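KLLA0C04147p from Kluyveromyces lactis probably binds sterols and transfers them between membranes, the piece described here being its OSBP-related domain (ORD). Local coordinates of one contact, PDB 5WVR (chain A, 2.20 Å), residues 126-131 and 349-354, beside the matching contact of the related oxysterol-binding protein homolog 3 from Saccharomyces cerevisiae, PDB 4IC4 (chain B, 1.50 Å), residues 125-130 and 317-322. One frame, after least-squares fit of the local backbone (RMSD 0.18 Å); residues are numbered along the deposited sequences.

Structure 1 (5WVR); sequences GETFEY and PPTDTR.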
loop_
_atom_site.group_PDB
_atom_site.type_symbol
_atom_site.label_atom_id
_atom_site.label_comp_id
_atom_site.label_asym_id
_atom_site.label_seq_id
_atom_site.Cartn_x
_atom_site.Cartn_y
_atom_site.Cartn_z
ATOM N N GLY A 126 -4.330 -2.292 -17.215
ATOM C CA GLY A 126 -4.424 -0.909 -17.612
ATOM C C GLY A 126 -5.236 -0.039 -16.674
ATOM O O GLY A 126 -5.264 1.175 -16.860
ATOM N N GLU A 127 -5.897 -0.615 -15.677
ATOM C CA GLU A 127 -6.589 0.220 -14.705
ATOM C C GLU A 127 -5.582 1.037 -13.897
ATOM O O GLU A 127 -4.445 0.607 -13.650
ATOM C CB GLU A 127 -7.445 -0.638 -13.776
ATOM C CG GLU A 127 -8.375 0.159 -12.859
ATOM C CD GLU A 127 -9.189 -0.755 -11.964
ATOM O OE1 GLU A 127 -9.587 -0.335 -10.845
ATOM O OE2 GLU A 127 -9.414 -1.916 -12.387
ATOM N N THR A 128 -6.005 2.231 -13.486
ATOM C CA THR A 128 -5.121 3.177 -12.817
ATOM C C THR A 128 -5.825 3.756 -11.595
ATOM O O THR A 128 -7.047 3.704 -11.474
ATOM C CB THR A 128 -4.684 4.335 -13.745
ATOM O OG1 THR A 128 -5.838 5.075 -14.187
ATOM C CG2 THR A 128 -3.887 3.828 -14.963
ATOM N N PHE A 129 -5.043 4.315 -10.674
ATOM C CA PHE A 129 -5.658 4.981 -9.533
ATOM C C PHE A 129 -4.753 6.110 -9.108
ATOM O O PHE A 129 -3.562 5.894 -8.865
ATOM C CB PHE A 129 -5.904 4.026 -8.355
ATOM C CG PHE A 129 -6.399 4.716 -7.087
ATOM C CD1 PHE A 129 -7.676 5.289 -7.033
ATOM C CD2 PHE A 129 -5.610 4.743 -5.942
ATOM C CE1 PHE A 129 -8.143 5.899 -5.874
ATOM C CE2 PHE A 129 -6.079 5.344 -4.769
ATOM C CZ PHE A 129 -7.346 5.928 -4.736
ATOM N N GLU A 130 -5.312 7.309 -9.039
ATOM C CA GLU A 130 -4.572 8.450 -8.542
ATOM C C GLU A 130 -5.173 8.869 -7.213
ATOM O O GLU A 130 -6.360 8.654 -6.952
ATOM C CB GLU A 130 -4.617 9.617 -9.521
ATOM C CG GLU A 130 -6.050 10.077 -9.824
ATOM C CD GLU A 130 -6.072 11.452 -10.394
ATOM O OE1 GLU A 130 -6.340 12.413 -9.635
ATOM O OE2 GLU A 130 -5.772 11.570 -11.598
ATOM N N TYR A 131 -4.339 9.464 -6.375
ATOM C CA TYR A 131 -4.799 9.955 -5.086
ATOM C C TYR A 131 -3.794 11.001 -4.633
ATOM O O TYR A 131 -2.631 10.669 -4.381
ATOM C CB TYR A 131 -4.917 8.809 -4.097
ATOM C CG TYR A 131 -5.427 9.172 -2.725
ATOM C CD1 TYR A 131 -6.801 9.314 -2.473
ATOM C CD2 TYR A 131 -4.541 9.335 -1.664
ATOM C CE1 TYR A 131 -7.262 9.625 -1.203
ATOM C CE2 TYR A 131 -4.999 9.637 -0.377
ATOM C CZ TYR A 131 -6.351 9.798 -0.159
ATOM O OH TYR A 131 -6.792 10.070 1.113
ATOM N N PRO A 349 -8.523 10.054 -15.847
ATOM C CA PRO A 349 -8.540 9.226 -17.065
ATOM C C PRO A 349 -9.700 8.248 -17.020
ATOM O O PRO A 349 -10.252 7.988 -15.942
ATOM C CB PRO A 349 -7.199 8.483 -17.008
ATOM C CG PRO A 349 -6.900 8.367 -15.528
ATOM C CD PRO A 349 -7.533 9.587 -14.855
ATOM N N PRO A 350 -10.088 7.680 -18.169
ATOM C CA PRO A 350 -11.179 6.684 -18.176
ATOM C C PRO A 350 -10.837 5.410 -17.425
ATOM O O PRO A 350 -11.746 4.635 -17.108
ATOM C CB PRO A 350 -11.388 6.365 -19.672
ATOM C CG PRO A 350 -10.576 7.305 -20.431
ATOM C CD PRO A 350 -9.686 8.094 -19.521
ATOM N N THR A 351 -9.561 5.185 -17.114
ATOM C CA THR A 351 -9.052 4.012 -16.417
ATOM C C THR A 351 -9.063 4.129 -14.896
ATOM O O THR A 351 -8.660 3.173 -14.227
ATOM C CB THR A 351 -7.612 3.738 -16.865
ATOM O OG1 THR A 351 -6.864 4.935 -16.719
ATOM C CG2 THR A 351 -7.563 3.306 -18.336
ATOM N N ASP A 352 -9.479 5.259 -14.319
ATOM C CA ASP A 352 -9.329 5.398 -12.872
ATOM C C ASP A 352 -10.315 4.493 -12.154
ATOM O O ASP A 352 -11.478 4.392 -12.553
ATOM C CB ASP A 352 -9.549 6.839 -12.410
ATOM C CG ASP A 352 -9.229 7.014 -10.961
ATOM O OD1 ASP A 352 -8.033 7.210 -10.679
ATOM O OD2 ASP A 352 -10.137 6.918 -10.087
ATOM N N THR A 353 -9.855 3.877 -11.054
ATOM C CA THR A 353 -10.684 2.945 -10.288
ATOM C C THR A 353 -11.984 3.579 -9.803
ATOM O O THR A 353 -12.985 2.877 -9.623
ATOM C CB THR A 353 -9.887 2.391 -9.083
ATOM O OG1 THR A 353 -8.661 1.802 -9.530
ATOM C CG2 THR A 353 -10.668 1.324 -8.318
ATOM N N ARG A 354 -12.005 4.896 -9.576
ATOM C CA ARG A 354 -13.257 5.500 -9.132
ATOM C C ARG A 354 -14.382 5.321 -10.151
ATOM O O ARG A 354 -15.550 5.395 -9.777
ATOM C CB ARG A 354 -13.071 6.987 -8.815
ATOM C CG ARG A 354 -12.082 7.250 -7.712
ATOM C CD ARG A 354 -11.813 8.726 -7.588
ATOM N NE ARG A 354 -10.871 9.046 -6.518
ATOM C CZ ARG A 354 -9.551 8.940 -6.633
ATOM N NH1 ARG A 354 -9.032 8.506 -7.772
ATOM N NH2 ARG A 354 -8.731 9.268 -5.619
HETATM O O HOH W 1 -5.983 7.230 -12.487
#
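Thr353 OG1 donates to the anti lone pair of Glu127 OE1 (2.7 Å), which Thr353 CB (3.3 Å) and CG2 (3.2 Å) also touch. Just past Glu127, the first strand of the ORD barrel (128-133) packs against segment 349-354, a type I turn running into a 3-10 segment. Thr128 N to Thr351 O (2.9 Å) and Thr353 N to Thr128 O (2.8 Å) form a single bridge. Arg354 grips the Glu130 backbone O end-on, NH1 and NH2 both at 2.8 Å. Phe129 CE1 lies over one guanidinium face; Tyr131 CD1 meets NH2. Asp352 positions this arginine: OD2 takes Arg354 N (Asx turn) and NH1 (salt bridge) from opposite faces, while OD1 accepts Glu130 N. Thr128 OG1, between backbone N and carbonyl carbon (chi1 61°), bonds to Thr351 OG1 (2.7 Å) and, through a water, to Asp352 OD1. Gly126, at positive phi, sets its O against Thr351 CB and CG2. Farther out, Arg356 pairs with Glu127, Tyr419 and Arg423 with Glu130, Thr336 with Tyr131 OH. Cholesterol lies about 12 Å from the Phe129 side chain.

Structure 2 (4IC4); sequences AETFEL and PPTDSR.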
loop_
_atom_site.group_PDB
_atom_site.type_symbol
_atom_site.label_atom_id
_atom_site.label_comp_id
_atom_site.label_asym_id
_atom_site.label_seq_id
_atom_site.Cartn_x
_atom_site.Cartn_y
_atom_site.Cartn_z
ATOM N N ALA B 125 -4.178 -2.195 -17.058
ATOM C CA ALA B 125 -4.203 -0.795 -17.480
ATOM C C ALA B 125 -5.128 0.078 -16.638
ATOM O O ALA B 125 -5.266 1.272 -16.898
ATOM C CB ALA B 125 -4.561 -0.682 -18.964
ATOM N N GLU B 126 -5.779 -0.519 -15.645
ATOM C CA GLU B 126 -6.613 0.264 -14.744
ATOM C C GLU B 126 -5.618 1.115 -13.944
ATOM O O GLU B 126 -4.483 0.696 -13.694
ATOM C CB GLU B 126 -7.400 -0.656 -13.801
ATOM C CG GLU B 126 -8.239 0.073 -12.753
ATOM C CD GLU B 126 -9.154 -0.867 -11.981
ATOM O OE1 GLU B 126 -9.497 -0.555 -10.820
ATOM O OE2 GLU B 126 -9.539 -1.916 -12.537
ATOM N N THR B 127 -6.044 2.302 -13.540
ATOM C CA THR B 127 -5.180 3.194 -12.784
ATOM C C THR B 127 -5.888 3.706 -11.542
ATOM O O THR B 127 -7.096 3.536 -11.381
ATOM C CB THR B 127 -4.780 4.424 -13.630
ATOM O OG1 THR B 127 -5.964 5.084 -14.101
ATOM C CG2 THR B 127 -3.922 4.009 -14.811
ATOM N N PHE B 128 -5.121 4.298 -10.644
ATOM C CA PHE B 128 -5.702 4.911 -9.468
ATOM C C PHE B 128 -4.790 6.027 -9.020
ATOM O O PHE B 128 -3.629 5.801 -8.691
ATOM C CB PHE B 128 -5.897 3.930 -8.312
ATOM C CG PHE B 128 -6.426 4.583 -7.066
ATOM C CD1 PHE B 128 -7.686 5.180 -7.058
ATOM C CD2 PHE B 128 -5.651 4.640 -5.911
ATOM C CE1 PHE B 128 -8.165 5.829 -5.918
ATOM C CE2 PHE B 128 -6.119 5.287 -4.765
ATOM C CZ PHE B 128 -7.382 5.885 -4.766
ATOM N N GLU B 129 -5.311 7.244 -9.043
ATOM C CA GLU B 129 -4.542 8.387 -8.595
ATOM C C GLU B 129 -5.060 8.769 -7.218
ATOM O O GLU B 129 -6.216 8.500 -6.879
ATOM C CB GLU B 129 -4.722 9.585 -9.533
ATOM C CG GLU B 129 -6.134 10.177 -9.517
ATOM C CD GLU B 129 -6.186 11.601 -10.053
ATOM O OE1 GLU B 129 -6.666 12.487 -9.320
ATOM O OE2 GLU B 129 -5.757 11.837 -11.200
ATOM N N LEU B 130 -4.199 9.391 -6.426
ATOM C CA LEU B 130 -4.586 9.842 -5.101
ATOM C C LEU B 130 -3.788 11.080 -4.742
ATOM O O LEU B 130 -2.585 11.011 -4.478
ATOM C CB LEU B 130 -4.357 8.749 -4.051
ATOM C CG LEU B 130 -4.747 9.161 -2.624
ATOM C CD1 LEU B 130 -6.241 9.476 -2.550
ATOM C CD2 LEU B 130 -4.388 8.048 -1.660
ATOM N N PRO B 317 -8.625 10.027 -15.994
ATOM C CA PRO B 317 -8.534 9.349 -17.286
ATOM C C PRO B 317 -9.670 8.320 -17.216
ATOM O O PRO B 317 -10.207 8.060 -16.141
ATOM C CB PRO B 317 -7.158 8.696 -17.234
ATOM C CG PRO B 317 -7.017 8.364 -15.779
ATOM C CD PRO B 317 -7.516 9.628 -15.111
ATOM N N PRO B 318 -10.046 7.719 -18.348
ATOM C CA PRO B 318 -11.130 6.731 -18.354
ATOM C C PRO B 318 -10.878 5.489 -17.505
ATOM O O PRO B 318 -11.803 4.734 -17.210
ATOM C CB PRO B 318 -11.251 6.362 -19.832
ATOM C CG PRO B 318 -10.786 7.597 -20.535
ATOM C CD PRO B 318 -9.602 8.028 -19.716
ATOM N N THR B 319 -9.628 5.308 -17.094
ATOM C CA THR B 319 -9.194 4.121 -16.367
ATOM C C THR B 319 -9.148 4.118 -14.838
ATOM O O THR B 319 -8.822 3.089 -14.243
ATOM C CB THR B 319 -7.782 3.735 -16.851
ATOM O OG1 THR B 319 -6.906 4.850 -16.646
ATOM C CG2 THR B 319 -7.787 3.384 -18.343
ATOM N N ASP B 320 -9.460 5.236 -14.190
ATOM C CA ASP B 320 -9.372 5.278 -12.730
ATOM C C ASP B 320 -10.348 4.332 -12.030
ATOM O O ASP B 320 -11.492 4.165 -12.465
ATOM C CB ASP B 320 -9.599 6.707 -12.238
ATOM C CG ASP B 320 -9.134 6.915 -10.804
ATOM O OD1 ASP B 320 -7.925 7.143 -10.587
ATOM O OD2 ASP B 320 -9.980 6.848 -9.890
ATOM N N SER B 321 -9.899 3.717 -10.938
ATOM C CA SER B 321 -10.748 2.794 -10.182
ATOM C C SER B 321 -12.057 3.444 -9.732
ATOM O O SER B 321 -13.066 2.759 -9.567
ATOM C CB SER B 321 -10.009 2.269 -8.949
ATOM O OG SER B 321 -8.881 1.490 -9.306
ATOM N N ARG B 322 -12.044 4.757 -9.527
ATOM C CA ARG B 322 -13.257 5.456 -9.099
ATOM C C ARG B 322 -14.339 5.429 -10.172
ATOM O O ARG B 322 -15.499 5.729 -9.889
ATOM C CB ARG B 322 -12.957 6.916 -8.767
ATOM C CG ARG B 322 -11.993 7.136 -7.617
ATOM C CD ARG B 322 -11.804 8.622 -7.387
ATOM N NE ARG B 322 -10.815 8.916 -6.353
ATOM C CZ ARG B 322 -9.500 8.865 -6.532
ATOM N NH1 ARG B 322 -8.993 8.528 -7.712
ATOM N NH2 ARG B 322 -8.685 9.171 -5.528
HETATM O O HOH W 2 -6.252 7.359 -12.707
#
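Ser321 OG reaches the anti lone pair of Glu126 OE1 as donor over 2.6 Å, and Ser321 CB lies 3.4 Å from that oxygen. Thr127 N to Thr319 O (3.0 Å) and Ser321 N to Thr127 O (2.8 Å) make a single bridge. Arg322 holds the backbone O of Glu129 end-on, with NH1 and NH2 both at 2.9 Å. One face of the guanidinium carries Phe128 CE1, and Leu130 CD1 approaches NH2. The arginine is set by Asp320, whose OD2 receives Arg322 N (Asx turn) and, from the opposite face, NH1 (salt bridge); OD1 accepts Glu129 N. Placed between backbone N and carbonyl carbon (chi1 56°), Thr127 OG1 bonds to Thr319 OG1 (2.7 Å), and a water connects it with Asp320 OD1. Ala125 has positive phi, its O lying against Thr319 CB and CG2. In the outer shell Arg324 pairs with Glu126, Tyr381 and Arg385 with Glu129, and Ser70 with Ser321 OG. Ala125 lies about 7 Å, side chain to side chain, from Gln349 of the phosphoinositide site.

Structure 1 against structure 2
From Thr353(A) to Ser321(B) the methyl CG2 goes, and nothing among the given atoms of structure 2 takes its place. The hydroxyl stays: OG1 of Thr353(A) and OG of Ser321(B) are 0.4 Å apart after superposition. The bond to the glutamate is therefore kept, Thr353(A) OG1 to Glu127(A) OE1 at 2.7 Å answering Ser321(B) OG to Glu126(B) OE1 at 2.6 Å. What goes is the methyl's contact with the carboxylate oxygen (Thr353(A) CG2 to Glu127(A) OE1, 3.2 Å), while the CB atoms coincide within the error and each still touches its glutamate.

Tyr131(A) becomes Leu130(B) with CG anti to the backbone N in both (chi1 -178° and -180°). The leucine follows the near part of the ring: CD1 of Tyr131(A) and CD1 of Leu130(B) lie 0.6 Å apart after superposition, their CD2 atoms 1.3 Å apart, so the touch on Arg354(A) NH2 persists on Arg322(B) NH2. The far part, CE1, CE2, CZ and OH of Tyr131(A), has no counterpart, and with it goes the hydroxyl that bonds to Thr336(A). The guanidinium keeps its place, as do its salt bridge to Asp352(A) or Asp320(B) and the paired water sites.

At Gly126(A), phi is positive as at Ala125(B), whose added CB makes no contact with segment 317-322.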